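Local coordinates for protein cellulase (PDB 4W7W) that probably hydrolyses the beta-1,4 glucosidic bonds of cellulose as a family 5 glycoside hydrolase built on an (alpha/beta)8 barrel, at residues E154-S159 against T188-A193; I183-T188 against L219-H224; G192-R197 against A223-D228. All coordinates share one frame; numbering follows the deposited sequence.

Contact 1: residues E154-S159 against T188-A193; sequences EPNGIS and TAYTGA. With BGC (beta-D-glucopyranose), chain C; BGC (beta-D-glucopyranose), chain B.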
loop_
_atom_site.group_PDB
_atom_site.type_symbol
_atom_site.label_atom_id
_atom_site.label_comp_id
_atom_site.label_asym_id
_atom_site.label_seq_id
_atom_site.Cartn_x
_atom_site.Cartn_y
_atom_site.Cartn_z
ATOM N N GLU A 154 -3.823 -5.926 -0.713
ATOM C CA GLU A 154 -4.955 -6.508 -1.470
ATOM C C GLU A 154 -5.382 -7.917 -1.037
ATOM O O GLU A 154 -5.372 -8.861 -1.837
ATOM C CB GLU A 154 -4.677 -6.462 -2.974
ATOM C CG GLU A 154 -4.512 -5.034 -3.448
ATOM C CD GLU A 154 -4.431 -4.897 -4.951
ATOM O OE1 GLU A 154 -4.507 -5.921 -5.648
ATOM O OE2 GLU A 154 -4.286 -3.733 -5.422
ATOM N N PRO A 155 -5.810 -8.073 0.220
ATOM C CA PRO A 155 -6.501 -9.317 0.554
ATOM C C PRO A 155 -7.645 -9.569 -0.429
ATOM O O PRO A 155 -8.308 -8.637 -0.870
ATOM C CB PRO A 155 -7.072 -9.047 1.954
ATOM C CG PRO A 155 -6.299 -7.882 2.495
ATOM C CD PRO A 155 -5.958 -7.061 1.274
ATOM N N ASN A 156 -7.859 -10.832 -0.766
ATOM C CA ASN A 156 -8.974 -11.246 -1.609
ATOM C C ASN A 156 -9.144 -12.741 -1.354
ATOM O O ASN A 156 -8.283 -13.364 -0.734
ATOM C CB ASN A 156 -8.670 -10.958 -3.081
ATOM C CG ASN A 156 -7.492 -11.734 -3.600
ATOM O OD1 ASN A 156 -6.311 -11.342 -3.413
ATOM N ND2 ASN A 156 -7.765 -12.839 -4.212
ATOM N N GLY A 157 -10.263 -13.313 -1.791
ATOM C CA GLY A 157 -10.434 -14.757 -1.622
ATOM C C GLY A 157 -10.690 -15.158 -0.175
ATOM O O GLY A 157 -10.420 -16.299 0.213
ATOM N N ILE A 158 -11.210 -14.213 0.599
ATOM C CA ILE A 158 -11.497 -14.359 2.021
ATOM C C ILE A 158 -12.665 -13.424 2.284
ATOM O O ILE A 158 -12.713 -12.333 1.705
ATOM C CB ILE A 158 -10.240 -14.059 2.897
ATOM C CG1 ILE A 158 -10.562 -14.209 4.385
ATOM C CG2 ILE A 158 -9.639 -12.695 2.576
ATOM C CD1 ILE A 158 -9.336 -14.284 5.266
ATOM N N SER A 159 -13.632 -13.837 3.094
ATOM C CA SER A 159 -14.786 -12.985 3.337
ATOM C C SER A 159 -14.384 -11.737 4.097
ATOM O O SER A 159 -13.343 -11.710 4.768
ATOM C CB SER A 159 -15.852 -13.729 4.127
ATOM O OG SER A 159 -15.430 -13.896 5.464
ATOM N N THR A 188 -10.997 -6.807 2.226
ATOM C CA THR A 188 -10.886 -7.848 1.228
ATOM C C THR A 188 -11.273 -7.274 -0.156
ATOM O O THR A 188 -11.288 -6.050 -0.341
ATOM C CB THR A 188 -11.650 -9.116 1.633
ATOM O OG1 THR A 188 -11.279 -10.159 0.743
ATOM C CG2 THR A 188 -13.155 -8.919 1.666
ATOM N N ALA A 189 -11.540 -8.130 -1.144
ATOM C CA ALA A 189 -11.921 -7.639 -2.486
ATOM C C ALA A 189 -10.866 -6.693 -3.054
ATOM O O ALA A 189 -11.167 -5.680 -3.703
ATOM C CB ALA A 189 -13.314 -6.997 -2.483
ATOM N N TYR A 190 -9.596 -7.044 -2.840
ATOM C CA TYR A 190 -8.462 -6.269 -3.345
ATOM C C TYR A 190 -8.467 -4.845 -2.783
ATOM O O TYR A 190 -7.867 -3.944 -3.363
ATOM C CB TYR A 190 -8.392 -6.265 -4.870
ATOM C CG TYR A 190 -8.373 -7.639 -5.481
ATOM C CD1 TYR A 190 -7.187 -8.303 -5.704
ATOM C CD2 TYR A 190 -9.554 -8.250 -5.861
ATOM C CE1 TYR A 190 -7.184 -9.560 -6.277
ATOM C CE2 TYR A 190 -9.567 -9.495 -6.444
ATOM C CZ TYR A 190 -8.380 -10.146 -6.656
ATOM O OH TYR A 190 -8.393 -11.396 -7.250
ATOM N N THR A 191 -9.134 -4.678 -1.640
ATOM C CA THR A 191 -9.322 -3.411 -0.962
ATOM C C THR A 191 -9.691 -2.258 -1.897
ATOM O O THR A 191 -9.286 -1.118 -1.722
ATOM C CB THR A 191 -8.147 -3.133 0.018
ATOM O OG1 THR A 191 -8.642 -2.321 1.071
ATOM C CG2 THR A 191 -6.860 -2.546 -0.598
ATOM N N GLY A 192 -10.534 -2.545 -2.877
ATOM C CA GLY A 192 -10.934 -1.506 -3.818
ATOM C C GLY A 192 -11.788 -0.447 -3.148
ATOM O O GLY A 192 -12.746 -0.757 -2.448
ATOM N N ALA A 193 -11.506 0.827 -3.412
ATOM C CA ALA A 193 -12.377 1.868 -2.873
ATOM C C ALA A 193 -13.784 1.725 -3.437
ATOM O O ALA A 193 -14.773 1.852 -2.728
ATOM C CB ALA A 193 -11.837 3.252 -3.175
HETATM C C2 BGC C . -5.978 -7.914 -10.003
HETATM C C3 BGC C . -4.762 -7.601 -9.142
HETATM C C4 BGC C . -4.600 -6.096 -8.948
HETATM C C5 BGC C . -5.911 -5.491 -8.462
HETATM C C6 BGC C . -5.854 -3.975 -8.428
HETATM C C1 BGC C . -7.196 -7.234 -9.409
HETATM O O2 BGC C . -6.224 -9.323 -10.064
HETATM O O3 BGC C . -3.593 -8.127 -9.769
HETATM O O4 BGC C . -3.520 -5.815 -8.057
HETATM O O5 BGC C . -6.977 -5.827 -9.350
HETATM O O6 BGC C . -7.116 -3.428 -8.030
HETATM C C2 BGC B . -11.656 -6.198 -9.038
HETATM C C3 BGC B . -10.200 -6.105 -9.456
HETATM C C4 BGC B . -9.581 -7.502 -9.614
HETATM C C5 BGC B . -10.438 -8.434 -10.456
HETATM C C6 BGC B . -9.893 -9.864 -10.444
HETATM C C1 BGC B . -12.418 -7.179 -9.910
HETATM O O2 BGC B . -12.268 -4.900 -9.075
HETATM O O3 BGC B . -9.534 -5.381 -8.429
HETATM O O4 BGC B . -8.303 -7.456 -10.253
HETATM O O5 BGC B . -11.775 -8.460 -9.951
HETATM O O6 BGC B . -10.624 -10.645 -11.396
#
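The Tyr190 ring lies against the side chain of Asn156, whose CB sits over the ring centre, a CH-pi contact 3.6 Å from CB to the centroid. The Asn156 amide plane is stacked on the ring, only 8° from parallel. The backbones themselves pack close: Tyr190 N donates to Pro155 O at 2.8 Å, and Thr188 CA brings a C-H to the same oxygen. Farther along, Thr188 OG1 donates to Ile158 O at 2.8 Å. That hydroxyl points anti to its own backbone N (chi1 -169°), which carries it across to the other loop. The looser end lies beyond, where Gly157 is exposed and Ser159 stands at the N-cap of helix 160-176. On the sugar side, the opposite face of Tyr190 carries C1 of the chain C glucose and C4 of the chain B glucose, both offset toward the rim. Glu154 OE1 stands near the plane of the ring at its edge, 3.6 Å from Tyr190 CD1. The same Glu154 OE1 accepts a hydrogen bond from O4 of the chain C glucose, 2.6 Å away. Together they line the glycan cleft at the C-terminal mouth of the barrel, as is usual for a family 5 (alpha/beta)8 enzyme.

Contact 2: residues I183-T188 against L219-H224; sequences ILVPGT and LAFEAH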
loop_
_atom_site.group_PDB
_atom_site.type_symbol
_atom_site.label_atom_id
_atom_site.label_comp_id
_atom_site.label_asym_id
_atom_site.label_seq_id
_atom_site.Cartn_x
_atom_site.Cartn_y
_atom_site.Cartn_z
ATOM N N ILE A 183 -0.957 2.221 11.503
ATOM C CA ILE A 183 -1.277 0.959 10.855
ATOM C C ILE A 183 -2.253 1.269 9.718
ATOM O O ILE A 183 -3.291 1.903 9.941
ATOM C CB ILE A 183 -1.936 -0.036 11.838
ATOM C CG1 ILE A 183 -0.961 -0.426 12.936
ATOM C CG2 ILE A 183 -2.408 -1.269 11.084
ATOM C CD1 ILE A 183 -1.627 -1.171 14.077
ATOM N N LEU A 184 -1.926 0.787 8.523
ATOM C CA LEU A 184 -2.816 0.853 7.365
ATOM C C LEU A 184 -3.509 -0.503 7.223
ATOM O O LEU A 184 -2.857 -1.526 7.011
ATOM C CB LEU A 184 -2.060 1.180 6.081
ATOM C CG LEU A 184 -1.286 2.496 6.114
ATOM C CD1 LEU A 184 -0.631 2.717 4.762
ATOM C CD2 LEU A 184 -2.167 3.669 6.494
ATOM N N VAL A 185 -4.835 -0.480 7.338
ATOM C CA VAL A 185 -5.684 -1.674 7.360
ATOM C C VAL A 185 -6.472 -1.754 6.062
ATOM O O VAL A 185 -7.231 -0.847 5.764
ATOM C CB VAL A 185 -6.730 -1.609 8.505
ATOM C CG1 VAL A 185 -7.557 -2.886 8.557
ATOM C CG2 VAL A 185 -6.049 -1.368 9.828
ATOM N N PRO A 186 -6.314 -2.839 5.295
ATOM C CA PRO A 186 -7.108 -2.999 4.090
ATOM C C PRO A 186 -8.382 -3.785 4.377
ATOM O O PRO A 186 -8.527 -4.389 5.445
ATOM C CB PRO A 186 -6.184 -3.835 3.222
ATOM C CG PRO A 186 -5.551 -4.776 4.205
ATOM C CD PRO A 186 -5.365 -3.957 5.467
ATOM N N GLY A 187 -9.272 -3.803 3.386
ATOM C CA GLY A 187 -10.352 -4.766 3.323
ATOM C C GLY A 187 -10.009 -5.921 2.406
ATOM O O GLY A 187 -8.899 -6.013 1.883
ATOM N N THR A 188 -10.997 -6.807 2.226
ATOM C CA THR A 188 -10.886 -7.848 1.228
ATOM C C THR A 188 -11.273 -7.274 -0.156
ATOM O O THR A 188 -11.288 -6.050 -0.341
ATOM C CB THR A 188 -11.650 -9.116 1.633
ATOM O OG1 THR A 188 -11.279 -10.159 0.743
ATOM C CG2 THR A 188 -13.155 -8.919 1.666
ATOM N N LEU A 219 -4.865 4.282 13.359
ATOM C CA LEU A 219 -5.227 3.415 12.253
ATOM C C LEU A 219 -5.706 4.267 11.089
ATOM O O LEU A 219 -6.304 5.320 11.300
ATOM C CB LEU A 219 -6.413 2.583 12.737
ATOM C CG LEU A 219 -6.798 1.290 12.082
ATOM C CD1 LEU A 219 -5.621 0.346 12.236
ATOM C CD2 LEU A 219 -8.024 0.700 12.779
ATOM N N ALA A 220 -5.499 3.766 9.878
ATOM C CA ALA A 220 -6.186 4.291 8.695
ATOM C C ALA A 220 -6.537 3.125 7.801
ATOM O O ALA A 220 -5.855 2.103 7.810
ATOM C CB ALA A 220 -5.332 5.322 7.960
ATOM N N PHE A 221 -7.589 3.300 7.011
ATOM C CA PHE A 221 -8.046 2.266 6.107
ATOM C C PHE A 221 -7.423 2.493 4.742
ATOM O O PHE A 221 -7.560 3.571 4.145
ATOM C CB PHE A 221 -9.574 2.244 6.070
ATOM C CG PHE A 221 -10.125 1.713 7.349
ATOM C CD1 PHE A 221 -10.260 0.355 7.539
ATOM C CD2 PHE A 221 -10.359 2.557 8.430
ATOM C CE1 PHE A 221 -10.668 -0.160 8.757
ATOM C CE2 PHE A 221 -10.772 2.052 9.656
ATOM C CZ PHE A 221 -10.935 0.696 9.800
ATOM N N GLU A 222 -6.739 1.467 4.260
ATOM C CA GLU A 222 -6.082 1.503 2.963
ATOM C C GLU A 222 -7.017 0.985 1.888
ATOM O O GLU A 222 -7.475 -0.149 1.984
ATOM C CB GLU A 222 -4.818 0.629 3.013
ATOM C CG GLU A 222 -4.078 0.588 1.685
ATOM C CD GLU A 222 -2.809 -0.225 1.739
ATOM O OE1 GLU A 222 -2.222 -0.331 2.836
ATOM O OE2 GLU A 222 -2.393 -0.731 0.662
ATOM N N ALA A 223 -7.245 1.819 0.873
ATOM C CA ALA A 223 -7.997 1.427 -0.306
ATOM C C ALA A 223 -7.099 1.613 -1.526
ATOM O O ALA A 223 -6.139 2.388 -1.485
ATOM C CB ALA A 223 -9.272 2.242 -0.459
ATOM N N HIS A 224 -7.399 0.866 -2.585
ATOM C CA HIS A 224 -6.727 1.008 -3.876
ATOM C C HIS A 224 -7.763 1.375 -4.905
ATOM O O HIS A 224 -8.922 0.989 -4.782
ATOM C CB HIS A 224 -6.049 -0.290 -4.308
ATOM C CG HIS A 224 -4.926 -0.697 -3.406
ATOM N ND1 HIS A 224 -4.136 -1.796 -3.654
ATOM C CD2 HIS A 224 -4.460 -0.141 -2.264
ATOM C CE1 HIS A 224 -3.243 -1.908 -2.682
ATOM N NE2 HIS A 224 -3.410 -0.909 -1.838
HETATM O O HOH W 1 -2.344 -2.777 4.417
#
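Glu222 sets CG anti to its backbone N (chi1 179°) and stays extended beyond it, while Leu184 turns CG anti to its carbonyl carbon (chi1 -58°); the two side chains cross at about a right angle, with Glu222 OE1 3.6 Å from Leu184 CB. They belong to neighbouring parallel strands, 183-186 and 219-226, of the eight-stranded TIM barrel, joined through helix 205-209 as a beta-alpha-beta unit. Three backbone hydrogen bonds zip the strands together: Ala220 N to Ile183 O, Val185 N to Ala220 O, and Glu222 N to Val185 O. The last, though only 2.8 Å from Glu222 N to Val185 O, comes in from above the carbonyl plane.

Side chains alternate between two faces. Ile183, Val185, Leu219 and Phe221 share one face of the sheet: Ile183 and Val185 rest on helix 160-176, and Phe221 meets helix 243-258, touching Phe251 and making an edge-to-face stack with Trp254. On the barrel-interior face, Leu184 CD2 packs on Ala220 CB at 3.9 Å, beside the buried carboxylate of Glu222. A water lies 2.9 Å from both Glu222 OE1 and Leu184 O, within hydrogen-bonding reach of each. The other oxygen, Glu222 OE2, takes both a salt bridge from Arg67 and a hydrogen bond from His224. In that bond His224 NE2 donates in the plane of its ring to the anti lone pair of Glu222 OE2, 2.7 Å away.

Contact 3: residues G192-R197 against A223-D228; sequences GAHSWR and AHQYLD. With BGC (beta-D-glucopyranose), chain C.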
loop_
_atom_site.group_PDB
_atom_site.type_symbol
_atom_site.label_atom_id
_atom_site.label_comp_id
_atom_site.label_asym_id
_atom_site.label_seq_id
_atom_site.Cartn_x
_atom_site.Cartn_y
_atom_site.Cartn_z
ATOM N N GLY A 192 -10.534 -2.545 -2.877
ATOM C CA GLY A 192 -10.934 -1.506 -3.818
ATOM C C GLY A 192 -11.788 -0.447 -3.148
ATOM O O GLY A 192 -12.746 -0.757 -2.448
ATOM N N ALA A 193 -11.506 0.827 -3.412
ATOM C CA ALA A 193 -12.377 1.868 -2.873
ATOM C C ALA A 193 -13.784 1.725 -3.437
ATOM O O ALA A 193 -14.773 1.852 -2.728
ATOM C CB ALA A 193 -11.837 3.252 -3.175
ATOM N N HIS A 194 -13.852 1.481 -4.736
ATOM C CA HIS A 194 -15.118 1.412 -5.453
ATOM C C HIS A 194 -16.121 0.417 -4.878
ATOM O O HIS A 194 -17.319 0.666 -4.939
ATOM C CB HIS A 194 -14.871 1.101 -6.943
ATOM C CG HIS A 194 -14.205 -0.216 -7.177
ATOM N ND1 HIS A 194 -14.912 -1.360 -7.468
ATOM C CD2 HIS A 194 -12.905 -0.595 -7.065
ATOM C CE1 HIS A 194 -14.079 -2.378 -7.561
ATOM N NE2 HIS A 194 -12.853 -1.935 -7.338
ATOM N N SER A 195 -15.629 -0.715 -4.375
ATOM C CA SER A 195 -16.469 -1.814 -3.944
ATOM C C SER A 195 -16.596 -1.895 -2.432
ATOM O O SER A 195 -17.133 -2.880 -1.902
ATOM C CB SER A 195 -15.909 -3.112 -4.475
ATOM O OG SER A 195 -14.564 -3.226 -4.049
ATOM N N TRP A 196 -16.140 -0.867 -1.721
ATOM C CA TRP A 196 -16.067 -0.897 -0.265
ATOM C C TRP A 196 -17.406 -1.237 0.383
ATOM O O TRP A 196 -17.438 -1.914 1.421
ATOM C CB TRP A 196 -15.575 0.453 0.250
ATOM C CG TRP A 196 -15.085 0.440 1.651
ATOM C CD1 TRP A 196 -15.703 0.932 2.747
ATOM C CD2 TRP A 196 -13.832 -0.088 2.094
ATOM N NE1 TRP A 196 -14.922 0.748 3.850
ATOM C CE2 TRP A 196 -13.761 0.129 3.483
ATOM C CE3 TRP A 196 -12.746 -0.688 1.444
ATOM C CZ2 TRP A 196 -12.651 -0.223 4.239
ATOM C CZ3 TRP A 196 -11.650 -1.042 2.194
ATOM C CH2 TRP A 196 -11.612 -0.804 3.584
ATOM N N ARG A 197 -18.490 -0.732 -0.210
ATOM C CA ARG A 197 -19.810 -0.822 0.382
ATOM C C ARG A 197 -20.667 -1.900 -0.275
ATOM O O ARG A 197 -21.844 -2.058 0.084
ATOM C CB ARG A 197 -20.510 0.536 0.341
ATOM C CG ARG A 197 -19.677 1.650 0.969
ATOM C CD ARG A 197 -20.361 3.012 0.998
ATOM N NE ARG A 197 -21.230 3.064 2.145
ATOM C CZ ARG A 197 -21.309 4.041 3.038
ATOM N NH1 ARG A 197 -22.184 3.908 4.007
ATOM N NH2 ARG A 197 -20.622 5.145 2.986
ATOM N N ALA A 223 -7.245 1.819 0.873
ATOM C CA ALA A 223 -7.997 1.427 -0.306
ATOM C C ALA A 223 -7.099 1.613 -1.526
ATOM O O ALA A 223 -6.139 2.388 -1.485
ATOM C CB ALA A 223 -9.272 2.242 -0.459
ATOM N N HIS A 224 -7.399 0.866 -2.585
ATOM C CA HIS A 224 -6.727 1.008 -3.876
ATOM C C HIS A 224 -7.763 1.375 -4.905
ATOM O O HIS A 224 -8.922 0.989 -4.782
ATOM C CB HIS A 224 -6.049 -0.290 -4.308
ATOM C CG HIS A 224 -4.926 -0.697 -3.406
ATOM N ND1 HIS A 224 -4.136 -1.796 -3.654
ATOM C CD2 HIS A 224 -4.460 -0.141 -2.264
ATOM C CE1 HIS A 224 -3.243 -1.908 -2.682
ATOM N NE2 HIS A 224 -3.410 -0.909 -1.838
ATOM N N GLN A 225 -7.373 2.116 -5.940
ATOM C CA GLN A 225 -8.333 2.461 -6.987
ATOM C C GLN A 225 -7.646 2.642 -8.324
ATOM O O GLN A 225 -6.821 3.526 -8.516
ATOM C CB GLN A 225 -9.127 3.724 -6.647
ATOM C CG GLN A 225 -10.293 3.965 -7.594
ATOM C CD GLN A 225 -11.299 2.848 -7.526
ATOM O OE1 GLN A 225 -11.806 2.529 -6.458
ATOM N NE2 GLN A 225 -11.613 2.249 -8.667
ATOM N N TYR A 226 -8.050 1.791 -9.258
ATOM C CA TYR A 226 -7.655 1.889 -10.660
ATOM C C TYR A 226 -8.886 2.216 -11.500
ATOM O O TYR A 226 -10.022 2.063 -11.046
ATOM C CB TYR A 226 -6.985 0.578 -11.090
ATOM C CG TYR A 226 -5.651 0.354 -10.410
ATOM C CD1 TYR A 226 -4.491 0.917 -10.912
ATOM C CD2 TYR A 226 -5.545 -0.422 -9.255
ATOM C CE1 TYR A 226 -3.266 0.716 -10.294
ATOM C CE2 TYR A 226 -4.309 -0.617 -8.631
ATOM C CZ TYR A 226 -3.167 -0.045 -9.164
ATOM O OH TYR A 226 -1.926 -0.205 -8.605
ATOM N N LEU A 227 -8.655 2.716 -12.713
ATOM C CA LEU A 227 -9.717 3.382 -13.460
ATOM C C LEU A 227 -10.100 2.700 -14.765
ATOM O O LEU A 227 -10.885 3.249 -15.533
ATOM C CB LEU A 227 -9.322 4.838 -13.747
ATOM C CG LEU A 227 -9.051 5.771 -12.563
ATOM C CD1 LEU A 227 -9.003 7.221 -12.994
ATOM C CD2 LEU A 227 -9.995 5.549 -11.396
ATOM N N ASP A 228 -9.553 1.523 -15.025
ATOM C CA ASP A 228 -10.005 0.709 -16.146
ATOM C C ASP A 228 -11.328 -0.021 -15.810
ATOM O O ASP A 228 -11.850 0.127 -14.705
ATOM C CB ASP A 228 -8.878 -0.210 -16.676
ATOM C CG ASP A 228 -8.321 -1.171 -15.646
ATOM O OD1 ASP A 228 -8.521 -0.973 -14.427
ATOM O OD2 ASP A 228 -7.628 -2.119 -16.087
HETATM C C2 BGC C . -5.978 -7.914 -10.003
HETATM C C3 BGC C . -4.762 -7.601 -9.142
HETATM C C4 BGC C . -4.600 -6.096 -8.948
HETATM C C5 BGC C . -5.911 -5.491 -8.462
HETATM C C6 BGC C . -5.854 -3.975 -8.428
HETATM C C1 BGC C . -7.196 -7.234 -9.409
HETATM O O2 BGC C . -6.224 -9.323 -10.064
HETATM O O3 BGC C . -3.593 -8.127 -9.769
HETATM O O4 BGC C . -3.520 -5.815 -8.057
HETATM O O5 BGC C . -6.977 -5.827 -9.350
HETATM O O6 BGC C . -7.116 -3.428 -8.030
#
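At the C-terminal mouth of the barrel, where substrate binds, strand 219-226 is flanked by a type I turn, Ala193 to Trp196, within the loop after strand 183-186. A single backbone bridge pairs Gly192 with His224: Ala193 N donates to His224 O at 2.9 Å, and Gly192 CA leans a C-H on the same oxygen. Next to it two methyls meet, Ala193 CB and Ala223 CB, 3.9 Å apart, with Leu248 of helix 243-258 also against Ala193.

The Gln225 side chain does most of the remaining work. Its chain bends at chi2 (62°) and swings the amide back over the turn. There Gln225 OE1 accepts from His194 N at 2.9 Å, the donor lying in the carbonyl plane but the N-H bent to 135°. The other end of the amide, Gln225 NE2, donates to Tyr226 O at 2.9 Å, so both ends are tied and its rotation is fixed. Gln225 OE1 also lies in the plane of the His194 imidazole at its edge, 3.4 Å from His194 CD2, with ring and amide planes nearly perpendicular at 80°.

The imidazole also stacks on Tyr231 and touches a bound glucose. Nearby, Tyr226 presents CD2 to O6 of the chain C glucose at 3.6 Å, while its hydroxyl is hydrogen-bonded to Glu266. His194 and Tyr226 thus help line a sugar-binding cleft at the C-terminal ends of the strands, the usual site of a TIM barrel.

How the contacts relate
All three contacts sit in one sector of the barrel, their centres 10 to 12 Å apart. Contact 2 joins strands 183-186 and 219-226 nearer the middle of the chain's fold, and contacts 1 and 3 lie beyond it at the strands' C-terminal ends. Along the chain, 154-159 comes first, then 183-188, 188-193 and 192-197, which run on through shared residues, and finally 219-224 and 223-228. Two hydrogen bonds probably stitch the levels together: Glu154 OE2 with His224 ND1, and Thr191 OG1 with Glu222 O. Glu154, in contact with the sugar, is thus backed by the His224-Glu222 pair, which probably helps position Glu154 at the glycan site.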